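PDB 4CW4: beta-ketoacyl synthase from Pseudomonas aeruginosa, which condenses acetyl-CoA with malonyl-ACP, releasing carbon dioxide, to form the acetoacetyl-ACP primer that initiates fatty acid biosynthesis. Local coordinates for residues D391-A396 with V418-Q423. Numbering follows the deposited sequence.
Sequences DVFINA and VASAVQ
Asp391 OD2 is gripped by two partners: a water oxygen 2.8 Å away that donates a hydrogen bond to it and, in a salt bridge, Arg633 NH2 of the second subunit. The same water donates to Ser420 OG, also at 2.8 Å, and so links strand 387-394 to helix 409-425 in the C-terminal half of the thiolase-fold ketosynthase. The helix packs over one side of the strand, and Ser420 is the one residue of 418-423 that touches the strand, meeting both Asp391 and Phe393, two side chains that leave the strand on its helix-facing side. Val392, between them, turns the other way onto Leu290 and Ile297 of helix 288-301.

OG of Ser420 lies between its own backbone N and carbonyl carbon (chi1 73°), a rotamer that brings the hydroxyl back over the preceding turn, where it hydrogen-bonds to Ala417 O. Together with the water, this gives the hydroxyl of the buried serine two polar partners. The closest approach to the carboxylate is made by the methylene, whose CB lies 3.5 Å from Asp391 OD2; OG stands slightly farther from that oxygen, at 3.7 Å, a distance too long for a direct hydrogen bond, so the water bridges the two oxygens.

Beside this pair, the Phe393 ring presents its edge to the serine, while its side chain also touches Lys416 one helical turn earlier. Phe393 CG sits anti to the carbonyl carbon (chi1 -63°), which carries the ring out toward the helix. Ser420 CB lies in the plane of the ring, 3.7 Å from Phe393 CE2, and Ser420 OG approaches the same carbon at 3.6 Å.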
loop_
_atom_site.group_PDB
_atom_site.type_symbol
_atom_site.label_atom_id
_atom_site.label_comp_id
_atom_site.label_asym_id
_atom_site.label_seq_id
_atom_site.Cartn_x
_atom_site.Cartn_y
_atom_site.Cartn_z
ATOM N N ASP A 391 -16.692 -14.430 1.754
ATOM C CA ASP A 391 -16.748 -13.253 0.908
ATOM C C ASP A 391 -16.277 -12.044 1.665
ATOM O O ASP A 391 -16.472 -11.940 2.894
ATOM C CB ASP A 391 -18.177 -12.952 0.450
ATOM C CG ASP A 391 -18.562 -13.649 -0.863
ATOM O OD1 ASP A 391 -17.866 -13.495 -1.908
ATOM O OD2 ASP A 391 -19.580 -14.360 -0.835
ATOM N N VAL A 392 -15.706 -11.115 0.907
ATOM C CA VAL A 392 -15.533 -9.739 1.323
ATOM C C VAL A 392 -15.998 -8.866 0.182
ATOM O O VAL A 392 -15.599 -9.064 -0.971
ATOM C CB VAL A 392 -14.052 -9.408 1.631
ATOM C CG1 VAL A 392 -13.844 -7.892 1.836
ATOM C CG2 VAL A 392 -13.571 -10.190 2.862
ATOM N N PHE A 393 -16.839 -7.902 0.508
ATOM C CA PHE A 393 -17.310 -6.927 -0.464
ATOM C C PHE A 393 -16.773 -5.550 -0.140
ATOM O O PHE A 393 -16.761 -5.117 1.015
ATOM C CB PHE A 393 -18.828 -6.940 -0.516
ATOM C CG PHE A 393 -19.380 -8.259 -0.984
ATOM C CD1 PHE A 393 -19.231 -8.665 -2.300
ATOM C CD2 PHE A 393 -19.995 -9.113 -0.097
ATOM C CE1 PHE A 393 -19.702 -9.903 -2.708
ATOM C CE2 PHE A 393 -20.470 -10.343 -0.503
ATOM C CZ PHE A 393 -20.336 -10.732 -1.813
ATOM N N ILE A 394 -16.314 -4.879 -1.189
ATOM C CA ILE A 394 -15.672 -3.589 -1.100
ATOM C C ILE A 394 -16.355 -2.641 -2.081
ATOM O O ILE A 394 -16.509 -2.965 -3.257
ATOM C CB ILE A 394 -14.181 -3.710 -1.484
ATOM C CG1 ILE A 394 -13.428 -4.532 -0.423
ATOM C CG2 ILE A 394 -13.550 -2.336 -1.665
ATOM C CD1 ILE A 394 -12.000 -4.949 -0.822
ATOM N N ASN A 395 -16.753 -1.476 -1.601
ATOM C CA ASN A 395 -17.419 -0.470 -2.424
ATOM C C ASN A 395 -17.007 0.920 -1.970
ATOM O O ASN A 395 -17.019 1.222 -0.771
ATOM C CB ASN A 395 -18.944 -0.587 -2.313
ATOM C CG ASN A 395 -19.466 -1.871 -2.919
ATOM O OD1 ASN A 395 -19.592 -2.897 -2.225
ATOM N ND2 ASN A 395 -19.755 -1.835 -4.222
ATOM N N ALA A 396 -16.671 1.772 -2.936
ATOM C CA ALA A 396 -16.318 3.162 -2.672
ATOM C C ALA A 396 -17.601 3.998 -2.537
ATOM O O ALA A 396 -18.711 3.459 -2.537
ATOM C CB ALA A 396 -15.400 3.699 -3.773
ATOM N N VAL A 418 -24.650 -9.528 3.683
ATOM C CA VAL A 418 -25.803 -10.221 4.226
ATOM C C VAL A 418 -26.456 -11.126 3.159
ATOM O O VAL A 418 -26.740 -12.296 3.431
ATOM C CB VAL A 418 -26.804 -9.229 4.859
ATOM C CG1 VAL A 418 -28.041 -9.964 5.357
ATOM C CG2 VAL A 418 -26.140 -8.499 6.039
ATOM N N ALA A 419 -26.647 -10.612 1.947
ATOM C CA ALA A 419 -27.258 -11.414 0.898
ATOM C C ALA A 419 -26.412 -12.659 0.635
ATOM O O ALA A 419 -26.955 -13.754 0.418
ATOM C CB ALA A 419 -27.408 -10.607 -0.384
ATOM N N SER A 420 -25.089 -12.506 0.646
ATOM C CA SER A 420 -24.216 -13.633 0.337
ATOM C C SER A 420 -24.346 -14.707 1.416
ATOM O O SER A 420 -24.354 -15.905 1.111
ATOM C CB SER A 420 -22.764 -13.196 0.163
ATOM O OG SER A 420 -22.162 -12.856 1.395
ATOM N N ALA A 421 -24.479 -14.270 2.674
ATOM C CA ALA A 421 -24.637 -15.202 3.771
ATOM C C ALA A 421 -25.979 -15.935 3.669
ATOM O O ALA A 421 -26.062 -17.124 3.948
ATOM C CB ALA A 421 -24.499 -14.485 5.119
ATOM N N VAL A 422 -27.034 -15.229 3.281
ATOM C CA VAL A 422 -28.340 -15.866 3.106
ATOM C C VAL A 422 -28.238 -17.021 2.109
ATOM O O VAL A 422 -28.805 -18.086 2.318
ATOM C CB VAL A 422 -29.411 -14.843 2.661
ATOM C CG1 VAL A 422 -30.696 -15.538 2.225
ATOM C CG2 VAL A 422 -29.701 -13.848 3.787
ATOM N N GLN A 423 -27.480 -16.832 1.035
ATOM C CA GLN A 423 -27.347 -17.901 0.053
ATOM C C GLN A 423 -26.680 -19.136 0.627
ATOM O O GLN A 423 -26.941 -20.248 0.184
ATOM C CB GLN A 423 -26.536 -17.431 -1.149
ATOM C CG GLN A 423 -27.161 -16.293 -1.912
ATOM C CD GLN A 423 -26.583 -16.177 -3.294
ATOM O OE1 GLN A 423 -25.966 -15.160 -3.655
ATOM N NE2 GLN A 423 -26.775 -17.223 -4.088
HETATM O O HOH W 1 -20.571 -15.123 1.710
#